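Local coordinates for protein putative xanthine dehydrogenase YAGS fad-binding subunit (Escherichia coli, PDB 5G5G) that probably oxidises aldehydes at a molybdenum centre bound to pterin cytosine dinucleotide, as one subunit of a three-chain periplasmic oxidoreductase, at residues T34-Y37 with H42-A45; A178-P183 with L358-I363; T279-A284 with G649-H654; A364-A369 with I702-Y707. One frame throughout, in Å; residues are numbered along the deposited sequence. Where two conformers were deposited one is given.

Contact 1 (T34-Y37 with H42-A45)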
# COMPACT_ATOMS: atom_id res chain seq x y z
N THR C 34 -12.46 17.36 -1.46
CA THR C 34 -12.44 18.62 -0.72
C THR C 34 -11.88 18.54 0.69
O THR C 34 -11.72 19.58 1.31
CB THR C 34 -13.77 19.34 -0.77
OG1 THR C 34 -14.83 18.51 -0.33
CG2 THR C 34 -14.05 19.85 -2.22
N ALA C 35 -11.55 17.33 1.17
CA ALA C 35 -10.83 17.20 2.43
C ALA C 35 -9.38 17.61 2.14
O ALA C 35 -8.79 17.04 1.20
CB ALA C 35 -10.87 15.74 2.88
N ARG C 36 -8.79 18.47 2.95
CA ARG C 36 -7.37 18.86 2.73
C ARG C 36 -6.43 18.01 3.54
O ARG C 36 -6.51 17.95 4.78
CB ARG C 36 -7.12 20.31 3.08
CG ARG C 36 -7.96 21.36 2.37
CD ARG C 36 -7.85 21.34 0.89
NE ARG C 36 -8.69 22.45 0.38
CZ ARG C 36 -8.32 23.72 0.27
NH1 ARG C 36 -7.04 24.09 0.42
NH2 ARG C 36 -9.24 24.65 -0.10
N TYR C 37 -5.44 17.49 2.85
CA TYR C 37 -4.28 16.82 3.43
C TYR C 37 -3.10 17.82 3.47
O TYR C 37 -3.16 18.90 2.92
CB TYR C 37 -3.99 15.55 2.59
CG TYR C 37 -5.16 14.55 2.61
CD1 TYR C 37 -6.21 14.68 1.73
CD2 TYR C 37 -5.18 13.49 3.51
CE1 TYR C 37 -7.30 13.85 1.75
CE2 TYR C 37 -6.26 12.62 3.56
CZ TYR C 37 -7.30 12.78 2.66
OH TYR C 37 -8.43 11.95 2.66
N HIS C 42 -3.34 25.50 0.45
CA HIS C 42 -2.85 26.63 -0.34
C HIS C 42 -3.25 28.00 0.20
O HIS C 42 -2.39 28.90 0.26
CB HIS C 42 -3.21 26.43 -1.83
CG HIS C 42 -4.68 26.21 -2.10
ND1 HIS C 42 -5.56 27.26 -2.31
CD2 HIS C 42 -5.40 25.08 -2.28
CE1 HIS C 42 -6.76 26.79 -2.56
NE2 HIS C 42 -6.71 25.47 -2.52
N GLU C 43 -4.47 28.18 0.73
CA GLU C 43 -4.86 29.51 1.21
C GLU C 43 -4.06 29.97 2.42
O GLU C 43 -3.91 31.18 2.64
CB GLU C 43 -6.34 29.60 1.55
CG GLU C 43 -7.27 29.20 0.42
CD GLU C 43 -7.66 27.73 0.43
OE1 GLU C 43 -6.91 26.81 0.93
OE2 GLU C 43 -8.70 27.42 -0.17
N GLU C 44 -3.54 29.01 3.18
CA GLU C 44 -2.78 29.29 4.37
C GLU C 44 -1.34 29.74 4.07
O GLU C 44 -0.68 30.27 4.95
CB GLU C 44 -2.80 28.04 5.23
CG GLU C 44 -4.22 27.74 5.80
CD GLU C 44 -5.25 27.04 4.90
OE1 GLU C 44 -5.00 26.65 3.73
OE2 GLU C 44 -6.38 26.80 5.41
N ALA C 45 -0.88 29.54 2.83
CA ALA C 45 0.48 29.96 2.40
C ALA C 45 0.54 29.94 0.92
O ALA C 45 1.14 29.04 0.31
CB ALA C 45 1.50 29.00 2.95
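The edge of the Arg-36 guanidinium takes Glu-43 OE2 and, also in its plane, the backbone N of His-42; the Glu-43 carboxylate is nearly coplanar with it (19°), while a face of the His-42 ring carries Glu-43 OE1 above its centre. This bidentate, end-on salt bridge spans a short surface loop of the a/b hammerhead region, ahead of strand 49-55. The two bonds are matched in length but not in aim. Arg-36 NH2 donates to Glu-43 OE2 over 2.8 Å, almost straight; Arg-36 NH1 reaches Glu-43 OE1, also at 2.8 Å, with an N-H...O angle of 150° and some tilt out of the guanidinium plane. Each oxygen offers its syn lone pair, so the pair of bonds fixes the rotation of both groups. The arginine chain, bent at chi2 (-59°), brings NH1 and NH2 up foremost. His-42 lies close by, its ring plane nearly parallel to the guanidinium, but the 3.3 Å between Arg-36 NH1 and His-42 NE2 is not a hydrogen bond. That ring also stacks with a polar side chain of a neighbouring subunit, placing the bridge beside a subunit interface. Arg-36 NH1 has a further acceptor within the intervening loop, the backbone O of Glu-40.

Contact 2 (A178-P183 with L358-I363)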
# COMPACT_ATOMS: atom_id res chain seq x y z
N ALA C 178 9.43 -25.93 16.10
CA ALA C 178 9.43 -25.39 14.75
C ALA C 178 9.89 -23.97 14.80
O ALA C 178 9.74 -23.32 15.83
CB ALA C 178 8.05 -25.43 14.11
N THR C 179 10.46 -23.52 13.68
CA THR C 179 10.99 -22.17 13.54
C THR C 179 10.25 -21.51 12.40
O THR C 179 10.01 -22.14 11.38
CB THR C 179 12.53 -22.19 13.30
OG1 THR C 179 13.16 -22.81 14.43
CG2 THR C 179 13.15 -20.82 13.08
N TYR C 180 9.96 -20.23 12.58
CA TYR C 180 9.18 -19.43 11.63
C TYR C 180 9.87 -18.07 11.44
O TYR C 180 10.56 -17.55 12.31
CB TYR C 180 7.74 -19.18 12.11
CG TYR C 180 7.02 -20.44 12.51
CD1 TYR C 180 7.21 -20.99 13.79
CD2 TYR C 180 6.17 -21.09 11.64
CE1 TYR C 180 6.56 -22.16 14.14
CE2 TYR C 180 5.53 -22.26 12.00
CZ TYR C 180 5.71 -22.78 13.25
OH TYR C 180 5.15 -23.99 13.60
N THR C 181 9.72 -17.53 10.24
CA THR C 181 10.20 -16.18 9.96
C THR C 181 9.13 -15.32 9.32
O THR C 181 8.31 -15.82 8.52
CB THR C 181 11.49 -16.13 9.09
OG1 THR C 181 11.22 -16.66 7.78
CG2 THR C 181 12.58 -16.93 9.71
N THR C 182 9.22 -14.04 9.64
CA THR C 182 8.46 -12.96 8.97
C THR C 182 9.46 -11.89 8.52
O THR C 182 10.44 -11.63 9.19
CB THR C 182 7.44 -12.32 9.86
OG1 THR C 182 8.07 -11.66 10.97
CG2 THR C 182 6.51 -13.38 10.41
N PRO C 183 9.20 -11.31 7.35
CA PRO C 183 10.11 -10.35 6.79
C PRO C 183 9.87 -8.94 7.33
O PRO C 183 8.83 -8.66 7.98
CB PRO C 183 9.74 -10.40 5.27
CG PRO C 183 8.29 -10.61 5.27
CD PRO C 183 8.03 -11.51 6.47
N LEU C 358 1.51 -14.03 16.07
CA LEU C 358 0.43 -14.94 15.65
C LEU C 358 0.69 -15.54 14.30
O LEU C 358 0.23 -16.66 14.04
CB LEU C 358 -0.93 -14.21 15.66
CG LEU C 358 -1.37 -13.82 17.08
CD1 LEU C 358 -2.44 -12.74 16.99
CD2 LEU C 358 -1.94 -15.03 17.80
N MET C 359 1.44 -14.85 13.43
CA MET C 359 1.82 -15.48 12.14
C MET C 359 2.61 -16.80 12.39
O MET C 359 2.44 -17.75 11.63
CB MET C 359 2.65 -14.54 11.29
CG MET C 359 1.81 -13.49 10.58
SD MET C 359 2.72 -12.12 9.87
CE MET C 359 3.23 -12.84 8.32
N ALA C 360 3.38 -16.83 13.46
CA ALA C 360 4.08 -18.04 13.91
C ALA C 360 3.20 -18.94 14.81
O ALA C 360 3.07 -20.13 14.50
CB ALA C 360 5.36 -17.68 14.61
N LEU C 361 2.70 -18.42 15.93
CA LEU C 361 2.01 -19.23 16.88
C LEU C 361 0.83 -20.00 16.28
O LEU C 361 0.62 -21.19 16.61
CB LEU C 361 1.53 -18.39 18.10
CG LEU C 361 0.64 -19.07 19.11
CD1 LEU C 361 1.45 -20.20 19.78
CD2 LEU C 361 0.19 -18.05 20.14
N GLU C 362 0.06 -19.34 15.42
CA GLU C 362 -1.17 -19.93 14.88
C GLU C 362 -0.93 -20.98 13.79
O GLU C 362 -1.76 -21.85 13.58
CB GLU C 362 -2.14 -18.82 14.43
CG GLU C 362 -2.58 -17.98 15.61
CD GLU C 362 -3.37 -18.80 16.65
OE1 GLU C 362 -4.41 -19.39 16.26
OE2 GLU C 362 -2.97 -18.83 17.87
N ILE C 363 0.26 -20.98 13.19
CA ILE C 363 0.70 -22.17 12.40
C ILE C 363 1.10 -23.29 13.35
O ILE C 363 0.71 -24.43 13.14
CB ILE C 363 1.86 -21.89 11.41
CG1 ILE C 363 1.46 -20.81 10.40
CG2 ILE C 363 2.29 -23.16 10.71
CD1 ILE C 363 2.57 -20.35 9.44
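Tyr-180 and Thr-182 on strand 174-182 pack against Met-359, Ala-360 and Ile-363 of helix 354-372, a helix laid on the face of a mixed beta-sheet in the molybdopterin-binding region. The short axes pass 8.4 Å apart and run roughly antiparallel, at 148°. Where the backbones come closest, at Tyr-180 and Ala-360, the alanine CB lies 3.8 Å from Tyr-180 CB. The tyrosine ring then lies along the helix. Ala-360 O stands 3.9 Å above the ring plane, over its centre, and Ile-363 CG2 comes to 3.6 Å from Tyr-180 CE2. With CG anti to its own carbonyl carbon (chi1 -51°), Tyr-180 directs its ring toward the C-terminal end of the helix. At the other end Thr-182 CG2 lies against both SD and CE of Met-359, 3.9 Å from Met-359 CE. Further out, the Thr-182 hydroxyl is hydrogen-bonded to that of Thr-285 on the adjoining strand, and Met-359 O accepts a bond from Tyr-717. Helix 698-710 packs against Met-359 and Ile-363. The phenol OH of Tyr-180 is hydrogen-bonded to Glu-367 OE2, from the helical turn after Ile-363.

Contact 3 (T279-A284 with G649-H654)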
# COMPACT_ATOMS: atom_id res chain seq x y z
N THR C 279 11.90 6.01 6.34
CA THR C 279 10.98 6.03 7.48
C THR C 279 11.18 4.74 8.29
O THR C 279 12.30 4.31 8.44
CB THR C 279 9.53 6.27 7.09
OG1 THR C 279 8.96 5.21 6.30
CG2 THR C 279 9.42 7.56 6.27
N THR C 280 10.11 4.17 8.83
CA THR C 280 10.24 2.97 9.63
C THR C 280 9.61 1.77 8.90
O THR C 280 8.87 1.95 7.93
CB THR C 280 9.57 3.14 10.99
OG1 THR C 280 8.16 3.27 10.85
CG2 THR C 280 10.12 4.36 11.70
N HIS C 281 9.91 0.61 9.44
CA HIS C 281 9.37 -0.63 8.96
C HIS C 281 9.08 -1.62 10.11
O HIS C 281 9.70 -1.52 11.11
CB HIS C 281 10.41 -1.36 8.06
CG HIS C 281 11.71 -1.64 8.75
ND1 HIS C 281 12.02 -2.86 9.29
CD2 HIS C 281 12.77 -0.84 9.01
CE1 HIS C 281 13.19 -2.80 9.87
NE2 HIS C 281 13.67 -1.59 9.71
N ARG C 282 8.14 -2.52 9.91
CA ARG C 282 8.02 -3.61 10.87
C ARG C 282 9.34 -4.42 10.82
O ARG C 282 9.72 -4.82 9.77
CB ARG C 282 6.86 -4.56 10.58
CG ARG C 282 6.66 -5.54 11.74
CD ARG C 282 5.70 -6.69 11.45
NE ARG C 282 4.39 -6.26 10.97
CZ ARG C 282 3.36 -5.80 11.72
NH1 ARG C 282 3.51 -5.50 13.00
NH2 ARG C 282 2.22 -5.48 11.13
N PRO C 283 9.96 -4.70 11.98
CA PRO C 283 11.12 -5.59 11.97
C PRO C 283 10.75 -6.99 11.55
O PRO C 283 9.72 -7.52 12.00
CB PRO C 283 11.59 -5.58 13.42
CG PRO C 283 10.99 -4.31 14.01
CD PRO C 283 9.71 -4.17 13.33
N ALA C 284 11.60 -7.59 10.73
CA ALA C 284 11.60 -9.00 10.48
C ALA C 284 11.73 -9.72 11.82
O ALA C 284 12.29 -9.15 12.80
CB ALA C 284 12.76 -9.42 9.59
N GLY C 649 22.97 -3.23 2.42
CA GLY C 649 22.37 -2.83 3.68
C GLY C 649 21.09 -1.99 3.57
O GLY C 649 20.93 -1.00 4.30
N TYR C 650 20.20 -2.34 2.63
CA TYR C 650 18.99 -1.58 2.43
C TYR C 650 17.88 -2.45 1.89
O TYR C 650 18.09 -3.61 1.52
CB TYR C 650 19.24 -0.35 1.53
CG TYR C 650 19.28 -0.65 0.05
CD1 TYR C 650 20.29 -1.43 -0.51
CD2 TYR C 650 18.30 -0.18 -0.81
CE1 TYR C 650 20.29 -1.77 -1.87
CE2 TYR C 650 18.33 -0.46 -2.18
CZ TYR C 650 19.32 -1.27 -2.70
OH TYR C 650 19.34 -1.56 -4.04
N PHE C 651 16.68 -1.88 1.88
CA PHE C 651 15.55 -2.55 1.30
C PHE C 651 15.49 -2.23 -0.18
O PHE C 651 15.29 -1.08 -0.57
CB PHE C 651 14.23 -2.13 2.01
CG PHE C 651 14.25 -2.32 3.51
CD1 PHE C 651 14.58 -3.56 4.08
CD2 PHE C 651 13.90 -1.29 4.36
CE1 PHE C 651 14.55 -3.71 5.46
CE2 PHE C 651 13.90 -1.43 5.74
CZ PHE C 651 14.23 -2.66 6.29
N VAL C 652 15.59 -3.27 -1.00
CA VAL C 652 15.80 -3.12 -2.47
C VAL C 652 14.56 -2.68 -3.24
O VAL C 652 14.63 -1.80 -4.08
CB VAL C 652 16.36 -4.43 -3.07
CG1 VAL C 652 16.51 -4.38 -4.57
CG2 VAL C 652 17.73 -4.79 -2.48
N ASN C 653 13.42 -3.31 -2.93
CA ASN C 653 12.21 -3.10 -3.64
C ASN C 653 11.44 -1.98 -2.99
O ASN C 653 10.33 -2.18 -2.45
CB ASN C 653 11.40 -4.43 -3.71
CG ASN C 653 11.08 -4.99 -2.36
OD1 ASN C 653 11.83 -4.82 -1.38
ND2 ASN C 653 9.95 -5.61 -2.27
N HIS C 654 11.98 -0.77 -3.11
CA HIS C 654 11.52 0.33 -2.26
C HIS C 654 10.59 1.33 -2.92
O HIS C 654 10.82 2.51 -2.89
CB HIS C 654 12.69 1.02 -1.54
CG HIS C 654 13.76 1.58 -2.44
ND1 HIS C 654 13.63 2.78 -3.11
CD2 HIS C 654 15.01 1.14 -2.71
CE1 HIS C 654 14.74 3.04 -3.78
NE2 HIS C 654 15.60 2.06 -3.54
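His-281 and Phe-651 form a T-shaped (edge-to-face) aromatic pair, and almost everything that is tight in this contact lies between their two rings. The edge of the phenylalanine is driven toward one face of the imidazole: Phe-651 CZ sits 3.5 Å above the His-281 plane, over its centre, and Phe-651 CE2 comes equally close to His-281 CD2. The planes stand at 72° with centroids 4.7 Å apart. The CA atoms of His-281 and Phe-651 are 10.0 Å apart, so the two side chains alone span the distance between the backbones. Away from the rings the segments do not touch. Ala-284, at one end, is partly exposed, whereas Tyr-650, which with Gly-649 forms a G1 beta bulge opposite Asp-645, packs on a neighbouring subunit, and His-654 NE2 hydrogen-bonds an acidic side chain there. Arg-282, facing elsewhere, bonds the backbone O of Arg-350, a residue of the molybdenum pocket. The contact joins segments from the two molybdopterin-binding regions, with the His-281 side chain about 12 Å from the dioxothiomolybdenum ion. The imidazole is fixed at both nitrogens. His-281 ND1 donates to Arg-282 O at 3.1 Å, from well above the carbonyl plane, and His-281 NE2 is hydrogen-bonded to Pro-344 O. With a carbonyl oxygen, which can only accept, at each nitrogen, the ring is probably protonated at both and may be a cationic imidazolium, its face set against the phenylalanine edge.

Contact 4 (A364-A369 with I702-Y707)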
# COMPACT_ATOMS: atom_id res chain seq x y z
N ALA C 364 1.91 -22.99 14.36
CA ALA C 364 2.37 -23.98 15.34
C ALA C 364 1.21 -24.71 15.99
O ALA C 364 1.22 -25.94 16.12
CB ALA C 364 3.31 -23.37 16.39
N ILE C 365 0.15 -23.96 16.33
CA ILE C 365 -1.02 -24.57 16.93
C ILE C 365 -1.70 -25.51 15.91
O ILE C 365 -2.14 -26.60 16.28
CB ILE C 365 -1.99 -23.46 17.42
CG1 ILE C 365 -1.43 -22.71 18.67
CG2 ILE C 365 -3.40 -24.00 17.76
CD1 ILE C 365 -1.24 -23.52 19.91
N ASP C 366 -1.80 -25.09 14.66
CA ASP C 366 -2.34 -25.95 13.59
C ASP C 366 -1.49 -27.22 13.49
O ASP C 366 -2.04 -28.32 13.36
CB ASP C 366 -2.39 -25.22 12.26
CG ASP C 366 -3.37 -25.86 11.29
OD1 ASP C 366 -4.57 -25.90 11.58
OD2 ASP C 366 -2.92 -26.30 10.21
N GLU C 367 -0.16 -27.09 13.56
CA GLU C 367 0.73 -28.27 13.53
C GLU C 367 0.52 -29.21 14.71
O GLU C 367 0.48 -30.43 14.54
CB GLU C 367 2.21 -27.89 13.42
CG GLU C 367 2.55 -27.08 12.15
CD GLU C 367 4.04 -26.94 11.90
OE1 GLU C 367 4.68 -28.00 11.88
OE2 GLU C 367 4.52 -25.79 11.72
N LEU C 368 0.39 -28.62 15.91
CA LEU C 368 0.20 -29.43 17.09
C LEU C 368 -1.15 -30.13 17.09
O LEU C 368 -1.23 -31.30 17.41
CB LEU C 368 0.42 -28.61 18.36
CG LEU C 368 0.37 -29.37 19.68
CD1 LEU C 368 1.38 -30.52 19.80
CD2 LEU C 368 0.54 -28.37 20.82
N ALA C 369 -2.20 -29.43 16.66
CA ALA C 369 -3.55 -30.01 16.59
C ALA C 369 -3.55 -31.21 15.62
O ALA C 369 -4.10 -32.27 15.91
CB ALA C 369 -4.57 -28.95 16.17
N ILE C 702 -4.58 -17.85 6.53
CA ILE C 702 -4.26 -18.10 5.13
C ILE C 702 -3.18 -19.20 4.94
O ILE C 702 -3.32 -20.10 4.10
CB ILE C 702 -3.84 -16.78 4.46
CG1 ILE C 702 -5.04 -15.82 4.51
CG2 ILE C 702 -3.33 -17.00 3.02
CD1 ILE C 702 -4.63 -14.40 4.15
N ALA C 703 -2.09 -19.11 5.68
CA ALA C 703 -1.07 -20.16 5.65
C ALA C 703 -1.62 -21.56 5.95
O ALA C 703 -1.32 -22.50 5.22
CB ALA C 703 0.06 -19.84 6.64
N ASN C 704 -2.47 -21.66 6.98
CA ASN C 704 -3.07 -22.91 7.36
C ASN C 704 -4.01 -23.43 6.23
O ASN C 704 -4.10 -24.62 6.00
CB ASN C 704 -3.80 -22.73 8.65
CG ASN C 704 -2.85 -22.53 9.86
OD1 ASN C 704 -1.69 -22.87 9.83
ND2 ASN C 704 -3.39 -22.03 10.93
N ALA C 705 -4.70 -22.52 5.55
CA ALA C 705 -5.54 -22.86 4.39
C ALA C 705 -4.71 -23.35 3.23
O ALA C 705 -5.10 -24.28 2.54
CB ALA C 705 -6.43 -21.66 3.97
N VAL C 706 -3.57 -22.69 2.96
CA VAL C 706 -2.63 -23.20 1.95
C VAL C 706 -2.12 -24.61 2.27
O VAL C 706 -2.05 -25.47 1.38
CB VAL C 706 -1.45 -22.23 1.74
CG1 VAL C 706 -0.36 -22.86 0.88
CG2 VAL C 706 -1.92 -20.88 1.13
N TYR C 707 -1.80 -24.84 3.55
CA TYR C 707 -1.44 -26.19 3.96
C TYR C 707 -2.58 -27.18 3.68
O TYR C 707 -2.36 -28.28 3.14
CB TYR C 707 -1.05 -26.27 5.43
CG TYR C 707 -0.81 -27.71 5.86
CD1 TYR C 707 0.29 -28.41 5.38
CD2 TYR C 707 -1.69 -28.37 6.71
CE1 TYR C 707 0.52 -29.74 5.73
CE2 TYR C 707 -1.45 -29.70 7.05
CZ TYR C 707 -0.36 -30.37 6.56
OH TYR C 707 -0.13 -31.66 6.89
O HOH W 1 -4.41 -26.62 7.96
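Asp-366 and Asn-704 make a buried polar contact between two helices, 354-372 and 698-710, stacking carboxylate on amide rather than bonding directly. The groups come from opposite directions and overlap with planes 23° apart, CG of Asp-366 lying 3.7 Å from CG of Asn-704. Asp-366 CB is 3.5 Å from Asn-704 OD1. A chi1 of -159° swings the carboxylate away from the aspartate's own backbone N and over the amide. One water joins the helices: it donates to Asp-366 OD2 at 2.7 Å and to Asn-704 O at 2.8 Å, and sits at the edge of the Tyr-707 ring, in its plane. Helix 354-372 lies on the sheet that includes strands 174-182 and 285-293, in the molybdopterin-binding region; helix 698-710 packs against it. The charge of Asp-366 is met by Arg-713, whose NH1 forms a salt bridge with OD2, probably favouring an ionised carboxylate, and which also makes a cation-pi contact with Tyr-707. Asn-704 ND2 bonds Val-435 O and Glu-362 O, tying strand 429-441 to both helices. Tyr-707 returns to the first helix through its hydroxyl, hydrogen-bonded to Glu-370 OE2.

How the contacts relate
From the N terminus, contact 1 closes a loop of only a few residues before strand 49-55 and stands apart, its centre 44 Å from that of contact 2. Contact 2 opens at strand 174-182 and closes at helix 354-372. Contact 3 opens within that span, at 279-284, and closes far beyond it at 649-654, so the two cross; they touch where Ala-284 CB packs on Thr-182 O. Contact 4 starts where contact 2 ends, on the same helix, and closes at 702-707, crossing contact 3 in turn. Contacts 2 and 4 thus attach one helix to a sheet and to helix 698-710, while contact 3 links the loop ahead of strand 285-293 with the hairpin of strands 644-645 and 650-651.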